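PDB 3KE6: protein Rv1364c/MT1410 from Mycobacterium tuberculosis, which probably acts as a multidomain regulator of sigma-factor signalling, joining a manganese-binding PP2C-type RsbU phosphatase domain to an RsbW-like anti-sigma kinase domain. Local coordinates for residues T99-L104 against F170-E175; L145-D150 against A182-T187; A225-R230 against A253-A258; H264-A269 against G321-A326; N272-V277 against F305-V310. All blocks are in the same frame, centred on the assembly; numbering follows the deposited sequence.

Interaction 1: T99-L104 against F170-E175; sequences TVVEAL and FPVRSE
Helix-on-sheet packing of a PP2C-type phosphatase fold brings V101 and L104, in the first turns of helix 100-110, against F170 and V172, which lead into the outermost strand 173-176 of a five-stranded antiparallel sheet. L104 comes down over one face of the F170 ring. Its CB lies 3.9 Å from the ring centroid of F170 and 19° off the ring normal, a CH-pi contact displaced toward the rim, and its CD1 crosses the ring at a slant, 3.4 Å from F170 CD1. F170 presents this face because CG sits anti to its carbonyl carbon (chi1 -66°), which swings the ring up to the helix; the carbonyl O of L104 lies 3.8 Å from F170 CE2. One turn back, a single branch of V101 does the touching: CG2 is 3.3 Å from V172 CG1 and also meets the backbone O of F170. V100 adds a looser approach of CG1 to V172 CG1. Side chain meets side chain through apolar groups alone; the side-chain hydrogen bonds lie at the helix start. There T99 and E102 form a capping box: E102 N donates to T99 OG1 at 3.2 Å in an almost straight bond, and T99 N returns one to E102 OE1 at 2.8 Å, meeting the anti side of the carboxylate. L104 also reaches M122, V124 and C137 on the neighbouring strands, while F170 rests on A139. A helix laid on the face of a beta sheet in this way is characteristic of the PP2C fold, a beta sandwich flanked by helices.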
# COMPACT_ATOMS: atom_id res chain seq x y z
N THR A 99 2.45 11.19 -15.44
CA THR A 99 2.61 9.77 -15.74
C THR A 99 3.95 9.30 -15.21
O THR A 99 4.81 10.11 -14.85
CB THR A 99 2.55 9.47 -17.26
OG1 THR A 99 3.81 9.79 -17.86
CG2 THR A 99 1.42 10.27 -17.93
N VAL A 100 4.14 7.98 -15.19
CA VAL A 100 5.39 7.40 -14.73
C VAL A 100 6.58 7.99 -15.48
O VAL A 100 7.59 8.35 -14.87
CB VAL A 100 5.36 5.87 -14.91
CG1 VAL A 100 6.72 5.27 -14.67
CG2 VAL A 100 4.32 5.27 -13.95
N VAL A 101 6.45 8.11 -16.80
CA VAL A 101 7.54 8.60 -17.60
C VAL A 101 7.82 10.06 -17.25
O VAL A 101 8.95 10.43 -16.95
CB VAL A 101 7.26 8.42 -19.11
CG1 VAL A 101 8.27 9.19 -19.95
CG2 VAL A 101 7.27 6.93 -19.45
N GLU A 102 6.77 10.87 -17.25
CA GLU A 102 6.92 12.29 -16.95
C GLU A 102 7.50 12.50 -15.55
O GLU A 102 8.31 13.39 -15.34
CB GLU A 102 5.58 13.01 -17.09
CG GLU A 102 5.01 13.08 -18.53
CD GLU A 102 3.50 13.31 -18.55
OE1 GLU A 102 2.84 13.04 -17.52
OE2 GLU A 102 2.97 13.74 -19.59
N ALA A 103 7.09 11.67 -14.59
CA ALA A 103 7.58 11.82 -13.22
C ALA A 103 9.07 11.50 -13.16
O ALA A 103 9.87 12.27 -12.63
CB ALA A 103 6.78 10.94 -12.25
N LEU A 104 9.43 10.35 -13.70
CA LEU A 104 10.82 9.94 -13.72
C LEU A 104 11.73 10.98 -14.37
O LEU A 104 12.84 11.22 -13.91
CB LEU A 104 10.97 8.61 -14.44
CG LEU A 104 10.73 7.36 -13.61
CD1 LEU A 104 11.01 6.13 -14.49
CD2 LEU A 104 11.59 7.34 -12.34
N PHE A 170 13.56 7.26 -20.36
CA PHE A 170 12.80 6.40 -19.45
C PHE A 170 11.68 5.67 -20.18
O PHE A 170 10.50 5.88 -19.89
CB PHE A 170 12.24 7.20 -18.29
CG PHE A 170 13.29 7.75 -17.39
CD1 PHE A 170 13.77 6.99 -16.33
CD2 PHE A 170 13.81 9.02 -17.60
CE1 PHE A 170 14.76 7.49 -15.50
CE2 PHE A 170 14.79 9.53 -16.76
CZ PHE A 170 15.27 8.76 -15.71
N PRO A 171 12.05 4.80 -21.14
CA PRO A 171 11.08 3.95 -21.84
C PRO A 171 10.34 3.02 -20.89
O PRO A 171 10.87 2.66 -19.84
CB PRO A 171 11.96 3.15 -22.81
CG PRO A 171 13.35 3.28 -22.30
CD PRO A 171 13.42 4.60 -21.63
N VAL A 172 9.12 2.64 -21.26
CA VAL A 172 8.22 1.90 -20.37
C VAL A 172 7.55 0.72 -21.09
O VAL A 172 7.23 0.82 -22.26
CB VAL A 172 7.10 2.80 -19.78
CG1 VAL A 172 7.67 3.77 -18.74
CG2 VAL A 172 6.36 3.56 -20.87
N ARG A 173 7.35 -0.39 -20.38
CA ARG A 173 6.70 -1.57 -20.94
C ARG A 173 5.45 -1.87 -20.15
O ARG A 173 5.21 -1.25 -19.12
CB ARG A 173 7.62 -2.80 -20.86
CG ARG A 173 8.81 -2.79 -21.78
CD ARG A 173 9.59 -4.10 -21.65
NE ARG A 173 9.15 -5.11 -22.61
CZ ARG A 173 8.16 -6.00 -22.43
NH1 ARG A 173 7.46 -6.05 -21.31
NH2 ARG A 173 7.88 -6.86 -23.40
N SER A 174 4.67 -2.84 -20.61
CA SER A 174 3.45 -3.25 -19.93
C SER A 174 3.31 -4.76 -19.79
O SER A 174 3.77 -5.51 -20.63
CB SER A 174 2.23 -2.69 -20.66
OG SER A 174 2.01 -1.34 -20.26
N GLU A 175 2.70 -5.18 -18.69
CA GLU A 175 2.30 -6.57 -18.49
C GLU A 175 0.88 -6.52 -17.99
O GLU A 175 0.54 -5.63 -17.25
CB GLU A 175 3.18 -7.25 -17.43
CG GLU A 175 4.55 -7.73 -17.93
CD GLU A 175 4.50 -9.06 -18.68
OE1 GLU A 175 3.45 -9.74 -18.72
OE2 GLU A 175 5.56 -9.43 -19.25

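Interaction 2: L145-D150 against A182-T187; sequences LLVTAD and AILFYT
L145 and L184, facing each other in an antiparallel hydrogen-bonded pair, send their side chains to the same side of the sheet as V147 and A182. On that side the two leucines meet at their bases, CB to CB at 4.1 Å, and then part. L184 turns CG anti to its carbonyl carbon (chi1 -73°), carrying CD1 diagonally to V147 CG2, also 4.1 Å away. This apolar surface continues onto helix 198-212, where L145 and L184 touch F205 and L145 and V147 touch A209. L146 and I183 point through the other face as a non-hydrogen-bonded pair; each lies beside a carbonyl of the partner strand, L146 CD1 at 3.6 Å from A182 O and I183 CG1 at 3.5 Å from L145 O. Beyond the leucine pair the Y186 ring presents its edge, with CE2 4.1 Å from L145 N near the ring plane. Its hydroxyl bonds P143 O, and F205 meets the ring edge-to-face. Four backbone bonds fix the register, two between L145 and L184 and two between V147 and A182, among them A182 N to V147 O at 2.7 Å. Strand 249-256 adjoins strand 182-186 on its other edge, so this antiparallel ladder belongs to the helix-covered sheet of a PP2C-type beta sandwich.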
# COMPACT_ATOMS: atom_id res chain seq x y z
N LEU A 145 9.95 -9.34 -10.25
CA LEU A 145 9.54 -10.73 -10.37
C LEU A 145 8.03 -10.71 -10.50
O LEU A 145 7.37 -9.93 -9.81
CB LEU A 145 9.93 -11.52 -9.11
CG LEU A 145 10.01 -13.06 -9.20
CD1 LEU A 145 10.51 -13.69 -7.89
CD2 LEU A 145 8.66 -13.66 -9.59
N LEU A 146 7.49 -11.53 -11.39
CA LEU A 146 6.03 -11.74 -11.47
C LEU A 146 5.73 -13.16 -11.01
O LEU A 146 6.24 -14.11 -11.57
CB LEU A 146 5.53 -11.54 -12.90
CG LEU A 146 4.14 -12.05 -13.30
CD1 LEU A 146 3.09 -10.99 -13.08
CD2 LEU A 146 4.11 -12.48 -14.75
N VAL A 147 4.92 -13.29 -9.97
CA VAL A 147 4.40 -14.58 -9.55
C VAL A 147 2.94 -14.61 -9.96
O VAL A 147 2.13 -13.78 -9.50
CB VAL A 147 4.49 -14.76 -8.02
CG1 VAL A 147 3.95 -16.12 -7.63
CG2 VAL A 147 5.92 -14.56 -7.55
N THR A 148 2.60 -15.54 -10.85
CA THR A 148 1.24 -15.61 -11.35
C THR A 148 0.35 -16.37 -10.39
O THR A 148 0.83 -16.94 -9.40
CB THR A 148 1.16 -16.32 -12.70
OG1 THR A 148 1.56 -17.68 -12.53
CG2 THR A 148 2.01 -15.61 -13.74
N ALA A 149 -0.95 -16.37 -10.70
CA ALA A 149 -1.97 -17.10 -9.93
C ALA A 149 -1.65 -18.59 -9.81
O ALA A 149 -1.75 -19.16 -8.74
CB ALA A 149 -3.35 -16.90 -10.55
N ASP A 150 -1.24 -19.21 -10.90
CA ASP A 150 -0.87 -20.63 -10.83
C ASP A 150 0.62 -20.80 -10.52
O ASP A 150 1.28 -21.69 -11.06
CB ASP A 150 -1.27 -21.37 -12.11
CG ASP A 150 -2.71 -21.09 -12.52
OD1 ASP A 150 -3.58 -20.93 -11.62
OD2 ASP A 150 -2.98 -21.03 -13.74
N ALA A 182 0.66 -11.68 -8.75
CA ALA A 182 1.45 -10.77 -7.92
C ALA A 182 2.74 -10.31 -8.63
O ALA A 182 3.26 -10.98 -9.53
CB ALA A 182 1.77 -11.43 -6.60
N ILE A 183 3.26 -9.16 -8.20
CA ILE A 183 4.50 -8.62 -8.72
C ILE A 183 5.38 -8.09 -7.58
O ILE A 183 4.90 -7.46 -6.66
CB ILE A 183 4.22 -7.50 -9.73
CG1 ILE A 183 5.52 -7.05 -10.39
CG2 ILE A 183 3.58 -6.32 -9.05
CD1 ILE A 183 5.30 -5.99 -11.46
N LEU A 184 6.69 -8.35 -7.67
CA LEU A 184 7.62 -8.06 -6.58
C LEU A 184 8.74 -7.09 -6.98
O LEU A 184 9.67 -7.44 -7.68
CB LEU A 184 8.22 -9.37 -6.05
CG LEU A 184 7.32 -10.30 -5.20
CD1 LEU A 184 6.08 -10.81 -5.96
CD2 LEU A 184 8.10 -11.48 -4.67
N PHE A 185 8.62 -5.86 -6.52
CA PHE A 185 9.69 -4.87 -6.61
C PHE A 185 10.69 -5.15 -5.48
O PHE A 185 10.28 -5.40 -4.34
CB PHE A 185 9.11 -3.45 -6.44
CG PHE A 185 8.43 -2.89 -7.68
CD1 PHE A 185 8.68 -1.59 -8.10
CD2 PHE A 185 7.55 -3.66 -8.43
CE1 PHE A 185 8.06 -1.07 -9.24
CE2 PHE A 185 6.95 -3.16 -9.58
CZ PHE A 185 7.21 -1.86 -9.98
N TYR A 186 11.98 -5.08 -5.78
CA TYR A 186 13.03 -5.35 -4.79
C TYR A 186 14.30 -4.56 -5.11
O TYR A 186 14.46 -4.08 -6.24
CB TYR A 186 13.37 -6.85 -4.78
CG TYR A 186 13.84 -7.26 -6.13
CD1 TYR A 186 15.18 -7.26 -6.45
CD2 TYR A 186 12.93 -7.53 -7.13
CE1 TYR A 186 15.61 -7.59 -7.72
CE2 TYR A 186 13.34 -7.87 -8.40
CZ TYR A 186 14.69 -7.89 -8.69
OH TYR A 186 15.09 -8.21 -9.96
N THR A 187 15.21 -4.45 -4.15
CA THR A 187 16.50 -3.84 -4.39
C THR A 187 17.55 -4.93 -4.53
O THR A 187 17.31 -6.08 -4.15
CB THR A 187 16.92 -2.85 -3.28
OG1 THR A 187 16.68 -3.42 -1.99
CG2 THR A 187 16.15 -1.55 -3.44

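Interaction 3: A225-R230 against A253-A258; sequences ARPIDR and AMQRRA
OD2 of D229, whose helix neighbour I228 packs on A253, accepts two bonds from one residue: R226 N and R226 NE, at 3.2 Å for NE, reach it from the same face of the carboxylate plane. This is the N-terminal end of helix 227-241, which lies against strand 249-256 in the PP2C-type fold. R226, at the N-cap position, grips D229 side-on, its NH1 closing the salt bridge to D229 OD1 at 3.0 Å on the syn side. Both carboxylate oxygens lie near the guanidinium plane, while the carboxylate itself is tilted against it; the pair of bonds limits rotation of the guanidinium, and I228 CG2 lies over one guanidinium face. R226 NH1 also donates to I38 O on strand 36-43, and R387 makes a long, weak ion pair with D229 OD2. Across the contact the touching is apolar and comes mostly from I228, with P227 crossing the Q255 side chain at a slant. I228 sets CG1 anti to its backbone N (chi1 -162°), pointing the longer branch down at the strand. A182 on the neighbouring strand and A39 join A253 in receiving this side chain. At the tip, I228 CD1 sits 3.5 Å from A253 CB and 3.7 Å from Q255 N.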
# COMPACT_ATOMS: atom_id res chain seq x y z
N ALA A 225 -2.97 -14.11 7.90
CA ALA A 225 -2.53 -13.01 7.01
C ALA A 225 -3.25 -13.04 5.64
O ALA A 225 -4.28 -13.71 5.47
CB ALA A 225 -0.99 -13.06 6.84
N ARG A 226 -2.73 -12.28 4.67
CA ARG A 226 -3.18 -12.34 3.28
C ARG A 226 -2.09 -13.02 2.48
O ARG A 226 -0.94 -13.06 2.89
CB ARG A 226 -3.40 -10.93 2.75
CG ARG A 226 -4.35 -10.08 3.59
CD ARG A 226 -4.32 -8.64 3.16
NE ARG A 226 -2.96 -8.10 3.26
CZ ARG A 226 -2.56 -6.95 2.73
NH1 ARG A 226 -1.29 -6.60 2.86
NH2 ARG A 226 -3.39 -6.16 2.06
N PRO A 227 -2.45 -13.61 1.33
CA PRO A 227 -1.41 -14.31 0.60
C PRO A 227 -0.19 -13.44 0.26
O PRO A 227 0.92 -13.93 0.36
CB PRO A 227 -2.13 -14.80 -0.66
CG PRO A 227 -3.57 -14.88 -0.25
CD PRO A 227 -3.76 -13.71 0.66
N ILE A 228 -0.38 -12.18 -0.10
CA ILE A 228 0.79 -11.34 -0.41
C ILE A 228 1.72 -11.12 0.78
O ILE A 228 2.92 -10.95 0.61
CB ILE A 228 0.41 -9.95 -1.02
CG1 ILE A 228 1.63 -9.31 -1.73
CG2 ILE A 228 -0.09 -8.99 0.06
CD1 ILE A 228 2.11 -10.06 -2.97
N ASP A 229 1.17 -11.11 1.99
CA ASP A 229 1.99 -10.93 3.18
C ASP A 229 2.99 -12.08 3.32
O ASP A 229 4.18 -11.82 3.46
CB ASP A 229 1.14 -10.83 4.45
CG ASP A 229 0.28 -9.61 4.46
OD1 ASP A 229 0.69 -8.60 3.86
OD2 ASP A 229 -0.81 -9.64 5.05
N ARG A 230 2.51 -13.33 3.28
CA ARG A 230 3.43 -14.45 3.43
C ARG A 230 4.34 -14.61 2.21
O ARG A 230 5.50 -14.95 2.36
CB ARG A 230 2.68 -15.75 3.75
CG ARG A 230 2.09 -16.47 2.58
CD ARG A 230 1.12 -17.54 3.06
NE ARG A 230 0.17 -17.89 2.00
CZ ARG A 230 0.39 -18.80 1.05
NH1 ARG A 230 -0.54 -19.01 0.13
NH2 ARG A 230 1.53 -19.49 1.01
N ALA A 253 5.71 -5.84 -2.47
CA ALA A 253 4.95 -6.83 -3.22
C ALA A 253 3.52 -6.40 -3.29
O ALA A 253 2.98 -5.83 -2.33
CB ALA A 253 5.05 -8.17 -2.57
N MET A 254 2.90 -6.65 -4.43
CA MET A 254 1.48 -6.44 -4.58
C MET A 254 0.84 -7.52 -5.42
O MET A 254 1.38 -7.92 -6.44
CB MET A 254 1.21 -5.04 -5.13
CG MET A 254 1.16 -4.90 -6.60
SD MET A 254 -0.51 -5.19 -7.21
CE MET A 254 -0.24 -4.59 -8.87
N GLN A 255 -0.31 -8.01 -4.97
CA GLN A 255 -1.07 -8.98 -5.74
C GLN A 255 -2.36 -8.32 -6.14
O GLN A 255 -3.00 -7.65 -5.33
CB GLN A 255 -1.36 -10.22 -4.91
CG GLN A 255 -2.39 -11.14 -5.54
CD GLN A 255 -2.63 -12.42 -4.74
OE1 GLN A 255 -2.44 -13.52 -5.25
NE2 GLN A 255 -3.07 -12.27 -3.50
N ARG A 256 -2.75 -8.52 -7.38
CA ARG A 256 -4.04 -8.05 -7.85
C ARG A 256 -5.12 -8.95 -7.28
O ARG A 256 -4.93 -10.17 -7.20
CB ARG A 256 -4.09 -8.03 -9.38
CG ARG A 256 -5.17 -7.13 -9.93
CD ARG A 256 -5.18 -7.07 -11.45
NE ARG A 256 -6.29 -6.24 -11.91
CZ ARG A 256 -7.17 -6.54 -12.88
NH1 ARG A 256 -8.12 -5.66 -13.16
NH2 ARG A 256 -7.10 -7.68 -13.58
N ARG A 257 -6.24 -8.36 -6.88
CA ARG A 257 -7.40 -9.09 -6.35
C ARG A 257 -8.69 -8.54 -6.92
O ARG A 257 -8.74 -7.39 -7.38
CB ARG A 257 -7.46 -8.94 -4.84
CG ARG A 257 -7.38 -7.47 -4.42
CD ARG A 257 -7.56 -7.30 -2.97
NE ARG A 257 -8.88 -7.71 -2.53
CZ ARG A 257 -9.18 -8.06 -1.28
NH1 ARG A 257 -8.25 -8.05 -0.33
NH2 ARG A 257 -10.42 -8.43 -0.99
N ALA A 258 -9.73 -9.37 -6.88
CA ALA A 258 -11.11 -8.90 -7.09
C ALA A 258 -11.56 -8.02 -5.91
O ALA A 258 -11.40 -8.40 -4.75
CB ALA A 258 -12.04 -10.07 -7.24

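Interaction 4: H264-A269 against G321-A326; sequences HITLDA and GIVVAA
Backbone hydrogen bonds pair I265 with V324 and L267 with I322, joining strands 264-267 and 322-326 in an antiparallel ladder whose directions differ by 170°. I265 N donates to V324 O and V324 N to I265 O, each at 2.9 Å. L267 N meets I322 O at 2.9 Å, and I322 N returns to L267 O at 3.1 Å. At this end G321 and I322 both face L267, a classic beta bulge. CA-H...O contacts fill in between these bonds: T266 CA lies 3.3 Å from I322 O and V323 CA 3.6 Å from I265 O. Apolar side chains form the third group. I265, L267, I322 and V324 point to one face, on which I322 sets CG1 anti to its carbonyl carbon (chi1 -54°) and brings CD1 to 4.0 Å from A269 CB. Helices cover this face: L267 touches T276 and V277, and I322 touches V306, A309 and V310. T266 and V323 point to the opposite face. Just past the strand, D268 OD1 accepts from K320 N, the residue just before G321. Register thus rests on main-chain bonds, while the branched aliphatic side chains make one face suited to the helices of a histidine kinase-like ATPase fold.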
# COMPACT_ATOMS: atom_id res chain seq x y z
N HIS A 264 -23.63 -2.45 2.69
CA HIS A 264 -24.90 -1.75 2.87
C HIS A 264 -25.83 -2.55 3.75
O HIS A 264 -26.10 -3.70 3.46
CB HIS A 264 -25.66 -1.55 1.58
CG HIS A 264 -27.14 -1.44 1.79
ND1 HIS A 264 -27.78 -0.23 1.95
CD2 HIS A 264 -28.10 -2.39 1.92
CE1 HIS A 264 -29.06 -0.43 2.15
NE2 HIS A 264 -29.29 -1.73 2.13
N ILE A 265 -26.35 -1.93 4.80
CA ILE A 265 -27.26 -2.60 5.73
C ILE A 265 -28.38 -1.65 6.02
O ILE A 265 -28.12 -0.46 6.24
CB ILE A 265 -26.61 -2.89 7.09
CG1 ILE A 265 -25.20 -3.45 6.95
CG2 ILE A 265 -27.47 -3.83 7.91
CD1 ILE A 265 -24.43 -3.44 8.27
N THR A 266 -29.59 -2.18 6.10
CA THR A 266 -30.77 -1.41 6.46
C THR A 266 -31.41 -2.13 7.65
O THR A 266 -31.88 -3.25 7.50
CB THR A 266 -31.75 -1.31 5.24
OG1 THR A 266 -31.10 -0.62 4.19
CG2 THR A 266 -33.02 -0.56 5.54
N LEU A 267 -31.41 -1.49 8.82
CA LEU A 267 -31.82 -2.12 10.08
C LEU A 267 -32.92 -1.38 10.81
O LEU A 267 -33.12 -0.20 10.61
CB LEU A 267 -30.64 -2.17 11.07
CG LEU A 267 -29.49 -3.11 10.73
CD1 LEU A 267 -28.76 -3.51 11.98
CD2 LEU A 267 -30.06 -4.37 9.97
N ASP A 268 -33.59 -2.09 11.70
CA ASP A 268 -34.56 -1.46 12.56
C ASP A 268 -33.80 -0.69 13.62
O ASP A 268 -32.72 -1.10 14.02
CB ASP A 268 -35.47 -2.51 13.17
CG ASP A 268 -36.21 -3.32 12.12
OD1 ASP A 268 -36.24 -2.91 10.94
OD2 ASP A 268 -36.77 -4.37 12.46
N ALA A 269 -34.34 0.45 14.07
CA ALA A 269 -33.70 1.22 15.13
C ALA A 269 -34.05 0.55 16.46
O ALA A 269 -34.93 0.99 17.19
CB ALA A 269 -34.11 2.67 15.10
N GLY A 321 -35.16 2.02 9.98
CA GLY A 321 -34.90 3.41 10.26
C GLY A 321 -33.44 3.77 10.19
O GLY A 321 -33.11 4.93 10.32
N ILE A 322 -32.57 2.79 9.99
CA ILE A 322 -31.15 3.03 9.95
C ILE A 322 -30.49 2.48 8.68
O ILE A 322 -30.65 1.29 8.34
CB ILE A 322 -30.47 2.44 11.18
CG1 ILE A 322 -31.16 3.01 12.44
CG2 ILE A 322 -28.97 2.79 11.16
CD1 ILE A 322 -30.39 2.83 13.72
N VAL A 323 -29.74 3.33 7.98
CA VAL A 323 -29.07 2.92 6.77
C VAL A 323 -27.58 3.11 6.94
O VAL A 323 -27.13 4.18 7.33
CB VAL A 323 -29.56 3.72 5.55
CG1 VAL A 323 -29.02 3.11 4.27
CG2 VAL A 323 -31.10 3.77 5.53
N VAL A 324 -26.82 2.05 6.69
CA VAL A 324 -25.37 2.12 6.83
C VAL A 324 -24.76 1.72 5.53
O VAL A 324 -25.20 0.77 4.89
CB VAL A 324 -24.83 1.16 7.92
CG1 VAL A 324 -23.33 1.34 8.06
CG2 VAL A 324 -25.54 1.35 9.28
N ALA A 325 -23.75 2.45 5.13
CA ALA A 325 -23.08 2.24 3.86
C ALA A 325 -21.61 2.45 4.12
O ALA A 325 -21.25 3.33 4.91
CB ALA A 325 -23.59 3.22 2.83
N ALA A 326 -20.77 1.64 3.52
CA ALA A 326 -19.32 1.81 3.65
C ALA A 326 -18.67 1.21 2.41
O ALA A 326 -19.10 0.13 1.93
CB ALA A 326 -18.80 1.13 4.90

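Interaction 5: N272-V277 against F305-V310; sequences NAARTV and FVENAV
V306 leans its two methyls from helix 305-310 into the start of helix 273-277. From CB the chain splits at once. CG1, anti to the backbone N (chi1 172°), reaches furthest into the neighbouring helix, coming 3.6 Å from A273 CB and 3.7 Å from A274 N, so it sits over the junction of those two residues. CG2 takes the other course and meets V277 CG2 at 4.0 Å, the two valines tip to tip one turn further along. The short helix axes approach to 9.0 Å, with the small A273 and A274 at the interface, and the angle of 156° between directions makes them nearly antiparallel. This helix pair belongs to the alpha layer of the histidine kinase-like ATPase (GHKL) fold. The sequence FVENAV resembles the N box, whose asparagine in relatives serves the nucleotide-linked metal. Beneath the pair runs the sheet: V277 also touches L267 and V324, and V306 touches I322. Beside V306, E307 bends at chi2 (-91°) toward the partner helix, laying CG and CD against A274 CB, CD at 3.5 Å and OE2 at the same distance. V310, one turn on from V306, brings CG2 to 4.2 Å from A273 CB. At the start of helix 273-288, N272 O accepts from both T276 N and T276 OG1, which approach from opposite faces of its carbonyl plane.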
# COMPACT_ATOMS: atom_id res chain seq x y z
N ASN A 272 -30.42 -3.77 19.45
CA ASN A 272 -29.41 -4.68 18.91
C ASN A 272 -28.80 -4.25 17.62
O ASN A 272 -28.10 -5.03 16.97
CB ASN A 272 -30.05 -6.03 18.68
CG ASN A 272 -30.65 -6.59 19.94
OD1 ASN A 272 -30.02 -6.53 21.00
ND2 ASN A 272 -31.88 -7.11 19.84
N ALA A 273 -29.06 -3.02 17.21
CA ALA A 273 -28.72 -2.60 15.87
C ALA A 273 -27.23 -2.50 15.75
O ALA A 273 -26.65 -2.83 14.70
CB ALA A 273 -29.35 -1.28 15.55
N ALA A 274 -26.61 -2.01 16.82
CA ALA A 274 -25.21 -1.70 16.80
C ALA A 274 -24.41 -2.99 16.78
O ALA A 274 -23.36 -3.08 16.12
CB ALA A 274 -24.83 -0.85 18.00
N ARG A 275 -24.94 -3.99 17.46
CA ARG A 275 -24.28 -5.27 17.57
C ARG A 275 -24.34 -5.92 16.20
O ARG A 275 -23.38 -6.53 15.75
CB ARG A 275 -24.96 -6.14 18.64
CG ARG A 275 -24.36 -7.54 18.79
CD ARG A 275 -25.10 -8.37 19.79
NE ARG A 275 -26.51 -8.45 19.45
CZ ARG A 275 -27.47 -9.02 20.20
NH1 ARG A 275 -28.72 -9.02 19.77
NH2 ARG A 275 -27.18 -9.59 21.36
N THR A 276 -25.45 -5.73 15.52
CA THR A 276 -25.60 -6.26 14.15
C THR A 276 -24.64 -5.60 13.19
O THR A 276 -23.86 -6.26 12.52
CB THR A 276 -27.04 -6.16 13.68
OG1 THR A 276 -27.84 -7.04 14.47
CG2 THR A 276 -27.17 -6.62 12.29
N VAL A 277 -24.63 -4.28 13.17
CA VAL A 277 -23.69 -3.53 12.33
C VAL A 277 -22.22 -3.87 12.62
O VAL A 277 -21.50 -4.27 11.70
CB VAL A 277 -23.94 -2.06 12.47
CG1 VAL A 277 -22.88 -1.25 11.73
CG2 VAL A 277 -25.38 -1.78 12.00
N PHE A 305 -22.42 5.86 16.03
CA PHE A 305 -23.41 6.51 15.18
C PHE A 305 -24.72 5.75 15.23
O PHE A 305 -25.78 6.34 15.29
CB PHE A 305 -22.96 6.56 13.73
CG PHE A 305 -21.82 7.49 13.45
CD1 PHE A 305 -21.49 8.52 14.30
CD2 PHE A 305 -21.09 7.35 12.25
CE1 PHE A 305 -20.44 9.38 13.99
CE2 PHE A 305 -20.03 8.21 11.93
CZ PHE A 305 -19.71 9.23 12.80
N VAL A 306 -24.65 4.42 15.16
CA VAL A 306 -25.85 3.61 15.18
C VAL A 306 -26.50 3.74 16.53
O VAL A 306 -27.70 3.99 16.58
CB VAL A 306 -25.59 2.13 14.87
CG1 VAL A 306 -26.85 1.31 15.10
CG2 VAL A 306 -25.06 1.96 13.43
N GLU A 307 -25.73 3.59 17.61
CA GLU A 307 -26.29 3.71 18.98
C GLU A 307 -26.93 5.09 19.21
O GLU A 307 -28.03 5.17 19.78
CB GLU A 307 -25.23 3.46 20.06
CG GLU A 307 -24.59 2.07 20.04
CD GLU A 307 -25.28 1.03 20.92
OE1 GLU A 307 -26.52 1.11 21.12
OE2 GLU A 307 -24.58 0.10 21.40
N ASN A 308 -26.27 6.15 18.76
CA ASN A 308 -26.81 7.49 18.86
C ASN A 308 -28.11 7.64 18.06
O ASN A 308 -29.04 8.31 18.50
CB ASN A 308 -25.78 8.52 18.36
CG ASN A 308 -24.60 8.71 19.33
OD1 ASN A 308 -24.70 8.45 20.53
ND2 ASN A 308 -23.47 9.18 18.79
N ALA A 309 -28.17 7.02 16.90
CA ALA A 309 -29.37 7.05 16.08
C ALA A 309 -30.52 6.39 16.81
O ALA A 309 -31.62 6.91 16.85
CB ALA A 309 -29.10 6.32 14.76
N VAL A 310 -30.26 5.24 17.42
CA VAL A 310 -31.29 4.52 18.15
C VAL A 310 -31.78 5.26 19.38
O VAL A 310 -32.98 5.37 19.61
CB VAL A 310 -30.78 3.15 18.58
CG1 VAL A 310 -31.73 2.55 19.60
CG2 VAL A 310 -30.62 2.27 17.36

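Interactions 1, 2 and 3 belong to the phosphatase-like half, interactions 4 and 5 to the ATPase-like half, and the centres of interactions 1 and 5 lie about 48 Å apart. Interactions 2 and 3 touch, about 10 Å between centres, through neighbouring strands 182-186 and 249-256. Interaction 1 packs on the other, five-stranded sheet and is linked to interaction 2 by strands 173-176 and 182-186, consecutive in the chain. Interactions 4 and 5, centres about 9 Å apart, form one sheet-and-helix unit; both segments of interaction 5 fall between those of interaction 4. Strands 249-256 and 263-267 follow each other, and a mixed sheet reaches both halves, so they are joined through continuous sheet as well as through the chain.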